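Local coordinates for N-acyl homoserine lactonase (Bacillus thuringiensis, PDB 2BR6), which hydrolyses the lactone ring of N-acyl homoserine lactones, the quorum-sensing signals of bacteria, with two zinc ions in its active site, at residues I11-C16 against V86-R91; S104-F109 against R127-A132. All blocks are in the same frame, centred on the assembly; numbering follows the deposited sequence.

Contact 1 (I11-C16 against V86-R91); sequences IPAGRC and VNILKR
I88 is the first residue of 86-91 to reach the strand 11-16, and it does so with both of its methyl ends, CG2 and CD1. Its CG2 meets CG2 of I11 at 3.7 Å, a contact between branch methyls of two isoleucines whose side chains run obliquely to one another. In both residues that methyl stands anti to the backbone N, with chi1 of -71° in I88 and -59° in I11, and CG1 is anti to the carbonyl carbon. The longer, extended branch of I88 carries CD1 along the strand to A13, where it lies 3.8 Å from CB. One buried side chain therefore spans two strand residues, and its CA lies 7.7 Å from that of A13, the closest CA pair across the two segments. One turn later R91 makes the polar part of the interface through water. NH2 of R91 gives a hydrogen bond to this water at 2.6 Å, and the water in turn donates to P12 O, also at 2.6 Å. The water lies in the guanidinium plane, at its edge, whereas CA of I88 sits over one face, 3.9 Å above the plane and offset toward the rim. NH1 of R91 bonds to the backbone O of E82, so the guanidinium has a second hold. The short axes run nearly antiparallel, at 153°, and approach to 10.1 Å. Helix 85-92 thus packs beside strand 7-19, which pairs antiparallel with 32-44; C39 and L41 of that next strand also touch I11, while L89 of the helix packs on P96, L99 and F118.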
loop_
_atom_site.group_PDB
_atom_site.type_symbol
_atom_site.label_atom_id
_atom_site.label_comp_id
_atom_site.label_asym_id
_atom_site.label_seq_id
_atom_site.Cartn_x
_atom_site.Cartn_y
_atom_site.Cartn_z
ATOM N N ILE A 11 6.551 -2.306 -7.781
ATOM C CA ILE A 11 6.755 -1.181 -8.688
ATOM C C ILE A 11 7.141 0.086 -7.922
ATOM O O ILE A 11 6.314 0.637 -7.194
ATOM C CB ILE A 11 5.474 -0.925 -9.530
ATOM C CG1 ILE A 11 5.099 -2.156 -10.353
ATOM C CG2 ILE A 11 5.673 0.293 -10.451
ATOM C CD1 ILE A 11 3.648 -2.119 -10.863
ATOM N N PRO A 12 8.394 0.533 -8.062
ATOM C CA PRO A 12 8.814 1.816 -7.486
ATOM C C PRO A 12 7.964 2.955 -8.036
ATOM O O PRO A 12 7.752 3.059 -9.256
ATOM C CB PRO A 12 10.268 1.962 -7.954
ATOM C CG PRO A 12 10.732 0.543 -8.160
ATOM C CD PRO A 12 9.510 -0.168 -8.732
ATOM N N ALA A 13 7.459 3.785 -7.135
ATOM C CA ALA A 13 6.534 4.855 -7.511
ATOM C C ALA A 13 6.988 6.181 -6.903
ATOM O O ALA A 13 6.172 6.991 -6.450
ATOM C CB ALA A 13 5.115 4.509 -7.083
ATOM N N GLY A 14 8.299 6.400 -6.924
ATOM C CA GLY A 14 8.880 7.631 -6.410
ATOM C C GLY A 14 9.245 7.527 -4.945
ATOM O O GLY A 14 9.280 6.432 -4.355
ATOM N N ARG A 15 9.514 8.679 -4.344
ATOM C CA ARG A 15 10.003 8.688 -2.972
ATOM C C ARG A 15 9.340 9.796 -2.168
ATOM O O ARG A 15 8.697 10.690 -2.727
ATOM C CB ARG A 15 11.527 8.844 -2.947
ATOM C CG ARG A 15 12.291 7.846 -3.853
ATOM C CD ARG A 15 13.785 7.764 -3.562
ATOM N NE ARG A 15 14.033 7.123 -2.271
ATOM C CZ ARG A 15 14.096 5.808 -2.092
ATOM N NH1 ARG A 15 13.940 4.983 -3.125
ATOM N NH2 ARG A 15 14.304 5.316 -0.878
ATOM N N CYS A 16 9.497 9.727 -0.854
ATOM C CA CYS A 16 8.984 10.759 0.025
ATOM C C CYS A 16 9.942 10.984 1.169
ATOM O O CYS A 16 10.358 10.037 1.830
ATOM C CB CYS A 16 7.607 10.370 0.563
ATOM S SG CYS A 16 6.725 11.753 1.321
ATOM N N VAL A 86 -0.099 6.804 -14.348
ATOM C CA VAL A 86 -0.379 6.498 -15.752
ATOM C C VAL A 86 0.899 6.242 -16.557
ATOM O O VAL A 86 0.864 5.516 -17.544
ATOM C CB VAL A 86 -1.268 7.530 -16.442
ATOM C CG1 VAL A 86 -2.601 7.656 -15.688
ATOM C CG2 VAL A 86 -0.538 8.865 -16.589
ATOM N N ASN A 87 2.013 6.818 -16.121
ATOM C CA ASN A 87 3.297 6.455 -16.711
ATOM C C ASN A 87 3.754 5.081 -16.229
ATOM O O ASN A 87 4.278 4.290 -17.009
ATOM C CB ASN A 87 4.342 7.549 -16.515
ATOM C CG ASN A 87 4.014 8.802 -17.321
ATOM O OD1 ASN A 87 3.467 8.721 -18.433
ATOM N ND2 ASN A 87 4.342 9.959 -16.772
ATOM N N ILE A 88 3.507 4.781 -14.955
ATOM C CA ILE A 88 3.646 3.412 -14.465
ATOM C C ILE A 88 2.765 2.466 -15.293
ATOM O O ILE A 88 3.236 1.422 -15.745
ATOM C CB ILE A 88 3.287 3.330 -12.958
ATOM C CG1 ILE A 88 4.367 4.017 -12.110
ATOM C CG2 ILE A 88 3.055 1.880 -12.527
ATOM C CD1 ILE A 88 3.890 4.385 -10.678
ATOM N N LEU A 89 1.507 2.856 -15.510
ATOM C CA LEU A 89 0.570 2.074 -16.332
ATOM C C LEU A 89 1.157 1.838 -17.718
ATOM O O LEU A 89 1.130 0.716 -18.223
ATOM C CB LEU A 89 -0.792 2.772 -16.438
ATOM C CG LEU A 89 -1.721 2.773 -15.208
ATOM C CD1 LEU A 89 -2.809 3.836 -15.343
ATOM C CD2 LEU A 89 -2.342 1.396 -14.918
ATOM N N LYS A 90 1.700 2.888 -18.323
ATOM C CA LYS A 90 2.330 2.763 -19.643
ATOM C C LYS A 90 3.475 1.738 -19.615
ATOM O O LYS A 90 3.578 0.884 -20.504
ATOM C CB LYS A 90 2.781 4.126 -20.162
ATOM C CG LYS A 90 1.630 4.975 -20.709
ATOM C CD LYS A 90 2.044 6.416 -20.932
ATOM C CE LYS A 90 1.204 7.105 -22.016
ATOM N NZ LYS A 90 -0.252 7.174 -21.697
ATOM N N ARG A 91 4.295 1.782 -18.573
ATOM C CA ARG A 91 5.435 0.865 -18.470
ATOM C C ARG A 91 5.050 -0.575 -18.183
ATOM O O ARG A 91 5.721 -1.489 -18.643
ATOM C CB ARG A 91 6.445 1.355 -17.438
ATOM C CG ARG A 91 7.181 2.613 -17.860
ATOM C CD ARG A 91 8.420 2.905 -17.045
ATOM N NE ARG A 91 8.173 2.868 -15.605
ATOM C CZ ARG A 91 7.723 3.895 -14.889
ATOM N NH1 ARG A 91 7.456 5.056 -15.465
ATOM N NH2 ARG A 91 7.550 3.757 -13.584
HETATM O O HOH W 1 8.455 2.201 -11.658
#

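Contact 2 (S104-F109 against R127-A132); sequences SSHLHF and RTEYEA. With ZN (zinc ion), chain C; HSL (homoserine lactone), chain F.
OE2 of E129 accepts the backbone N-H of L107 at 2.8 Å in an almost straight bond, 174° at the hydrogen, and is also hydrogen-bonded to Y139 OH. The amide comes in 36° out of the carboxylate plane. The other oxygen, OE1, is held by S172 OG and G174 N, so both ends of this buried carboxylate are gripped and its rotation is restricted. The E129 chain leaves the helix with CG anti to the backbone N (chi1 -172°) and then bends at chi2, which brings OE2 to within 3.4 Å of H106 CB, beside the amide it accepts. The side chains of L107 and E129 pass alongside each other, pointing opposite ways, with L107 CG 3.9 Å from E129 CG, and CD1 of L107 continues over the backbone of Y130. The helix thereby secures the main chain between two metal ligands. H106 binds a zinc ion through NE2, while its ND1 donates to S105 OG in the ring plane, a bond that fixes the turn of the imidazole; S105 OG is in turn hydrogen-bonded to D52 OD2. H108 binds the same zinc through ND1, at 2.3 Å, and CD2 of H106 lies over the rim of one face of its ring. H171 and D193 join them on this ion, together with a water and the ring oxygen OD of homoserine lactone, 2.4 Å from the metal. F109 borders the ligand, its CE2 lying 3.3 Å from the amino N of homoserine lactone. With D110 and H111 following on the second zinc, the stretch is the HxHxDH motif of the metallo-beta-lactamase superfamily, here joined to helix 127-133 by the bond from L107 N to E129.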
loop_
_atom_site.group_PDB
_atom_site.type_symbol
_atom_site.label_atom_id
_atom_site.label_comp_id
_atom_site.label_asym_id
_atom_site.label_seq_id
_atom_site.Cartn_x
_atom_site.Cartn_y
_atom_site.Cartn_z
ATOM N N SER A 104 -6.946 0.018 -2.474
ATOM C CA SER A 104 -6.321 1.108 -1.726
ATOM C C SER A 104 -6.041 0.622 -0.306
ATOM O O SER A 104 -6.974 0.414 0.472
ATOM C CB SER A 104 -7.238 2.345 -1.684
ATOM O OG SER A 104 -7.329 2.976 -2.957
ATOM N N SER A 105 -4.767 0.428 0.032
ATOM C CA SER A 105 -4.376 0.101 1.418
ATOM C C SER A 105 -4.951 1.159 2.364
ATOM O O SER A 105 -5.498 0.852 3.440
ATOM C CB SER A 105 -2.847 0.064 1.535
ATOM O OG SER A 105 -2.264 1.312 1.169
ATOM N N HIS A 106 -4.838 2.413 1.936
ATOM C CA HIS A 106 -5.413 3.548 2.636
ATOM C C HIS A 106 -5.345 4.761 1.726
ATOM O O HIS A 106 -4.796 4.678 0.614
ATOM C CB HIS A 106 -4.764 3.781 4.013
ATOM C CG HIS A 106 -3.298 4.093 3.987
ATOM N ND1 HIS A 106 -2.378 3.338 3.288
ATOM C CD2 HIS A 106 -2.581 5.017 4.672
ATOM C CE1 HIS A 106 -1.164 3.804 3.519
ATOM N NE2 HIS A 106 -1.259 4.825 4.353
ATOM N N LEU A 107 -5.907 5.885 2.169
ATOM C CA LEU A 107 -6.049 7.000 1.241
ATOM C C LEU A 107 -5.079 8.160 1.521
ATOM O O LEU A 107 -5.331 9.299 1.115
ATOM C CB LEU A 107 -7.515 7.451 1.150
ATOM C CG LEU A 107 -8.513 6.408 0.617
ATOM C CD1 LEU A 107 -9.947 6.956 0.692
ATOM C CD2 LEU A 107 -8.192 5.938 -0.806
ATOM N N HIS A 108 -3.964 7.851 2.191
ATOM C CA HIS A 108 -2.859 8.811 2.352
ATOM C C HIS A 108 -2.293 9.149 0.972
ATOM O O HIS A 108 -2.377 8.337 0.038
ATOM C CB HIS A 108 -1.772 8.282 3.286
ATOM C CG HIS A 108 -2.143 8.353 4.736
ATOM N ND1 HIS A 108 -1.367 7.801 5.729
ATOM C CD2 HIS A 108 -3.215 8.897 5.353
ATOM C CE1 HIS A 108 -1.943 8.006 6.900
ATOM N NE2 HIS A 108 -3.068 8.669 6.702
ATOM N N PHE A 109 -1.732 10.350 0.845
ATOM C CA PHE A 109 -1.416 10.906 -0.472
ATOM C C PHE A 109 -0.445 10.041 -1.297
ATOM O O PHE A 109 -0.489 10.071 -2.529
ATOM C CB PHE A 109 -0.896 12.342 -0.332
ATOM C CG PHE A 109 0.549 12.425 0.030
ATOM C CD1 PHE A 109 1.515 12.579 -0.959
ATOM C CD2 PHE A 109 0.955 12.321 1.357
ATOM C CE1 PHE A 109 2.869 12.637 -0.633
ATOM C CE2 PHE A 109 2.306 12.377 1.696
ATOM C CZ PHE A 109 3.264 12.535 0.690
ATOM N N ARG A 127 -14.398 0.937 4.672
ATOM C CA ARG A 127 -15.388 1.942 5.053
ATOM C C ARG A 127 -14.814 3.006 5.993
ATOM O O ARG A 127 -15.077 4.194 5.814
ATOM C CB ARG A 127 -16.600 1.285 5.706
ATOM C CG ARG A 127 -17.737 2.275 5.990
ATOM C CD ARG A 127 -19.108 1.657 6.202
ATOM N NE ARG A 127 -19.485 0.715 5.145
ATOM C CZ ARG A 127 -20.083 1.035 4.001
ATOM N NH1 ARG A 127 -20.382 2.296 3.708
ATOM N NH2 ARG A 127 -20.373 0.074 3.129
ATOM N N THR A 128 -14.052 2.583 7.003
ATOM C CA THR A 128 -13.539 3.538 8.001
ATOM C C THR A 128 -12.510 4.484 7.383
ATOM O O THR A 128 -12.379 5.632 7.822
ATOM C CB THR A 128 -12.931 2.825 9.226
ATOM O OG1 THR A 128 -12.017 1.826 8.776
ATOM C CG2 THR A 128 -13.977 2.022 9.981
ATOM N N GLU A 129 -11.794 4.010 6.366
ATOM C CA GLU A 129 -10.842 4.848 5.633
ATOM C C GLU A 129 -11.560 5.850 4.736
ATOM O O GLU A 129 -11.236 7.042 4.726
ATOM C CB GLU A 129 -9.865 3.998 4.806
ATOM C CG GLU A 129 -8.712 4.778 4.170
ATOM C CD GLU A 129 -7.718 5.343 5.184
ATOM O OE1 GLU A 129 -7.696 4.884 6.347
ATOM O OE2 GLU A 129 -6.928 6.241 4.802
ATOM N N TYR A 130 -12.536 5.345 3.983
ATOM C CA TYR A 130 -13.312 6.154 3.051
ATOM C C TYR A 130 -14.028 7.275 3.802
ATOM O O TYR A 130 -13.887 8.458 3.463
ATOM C CB TYR A 130 -14.306 5.257 2.316
ATOM C CG TYR A 130 -15.327 6.005 1.487
ATOM C CD1 TYR A 130 -14.986 6.542 0.240
ATOM C CD2 TYR A 130 -16.630 6.169 1.947
ATOM C CE1 TYR A 130 -15.933 7.226 -0.530
ATOM C CE2 TYR A 130 -17.583 6.855 1.188
ATOM C CZ TYR A 130 -17.226 7.374 -0.046
ATOM O OH TYR A 130 -18.165 8.051 -0.794
ATOM N N GLU A 131 -14.738 6.898 4.867
ATOM C CA GLU A 131 -15.469 7.873 5.684
ATOM C C GLU A 131 -14.519 8.880 6.351
ATOM O O GLU A 131 -14.830 10.065 6.419
ATOM C CB GLU A 131 -16.402 7.165 6.679
ATOM C CG GLU A 131 -17.494 6.383 5.944
ATOM C CD GLU A 131 -18.602 5.814 6.814
ATOM O OE1 GLU A 131 -18.413 5.645 8.029
ATOM O OE2 GLU A 131 -19.680 5.514 6.250
ATOM N N ALA A 132 -13.354 8.421 6.805
ATOM C CA ALA A 132 -12.336 9.333 7.335
ATOM C C ALA A 132 -11.838 10.315 6.270
ATOM O O ALA A 132 -11.680 11.507 6.546
ATOM C CB ALA A 132 -11.160 8.568 7.952
HETATM ZN ZN ZN C . 0.253 6.206 5.334
HETATM N N HSL F . 2.917 10.193 4.055
HETATM C CA HSL F . 2.965 9.407 5.052
HETATM C C HSL F . 3.258 7.991 5.047
HETATM O O HSL F . 4.146 7.397 4.433
HETATM C CB HSL F . 2.216 9.795 6.363
HETATM C CG HSL F . 1.636 8.454 6.788
HETATM O OD HSL F . 2.304 7.367 5.981
HETATM O O HOH W 2 1.153 6.968 3.697
#

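Contact 1 closes before contact 2 opens along the chain, and their centres lie 20 Å apart, yet they touch: C16 SG, at the end of 11-16, packs 3.6 Å from F109 CZ, at the end of 104-109. Contact 2 supplies two zinc ligands and a wall of the homoserine lactone pocket, whereas contact 1 supplies no zinc ligand and lies further off, the side chain of A13 being about 11 Å from a bound zinc and about 12 Å from the lactone. That same side chain is about 8 Å from the side chain of D110, a ligand of the second zinc. Strand 7-19 thus runs from the helix packing of contact 1 to the ring that borders the ligand.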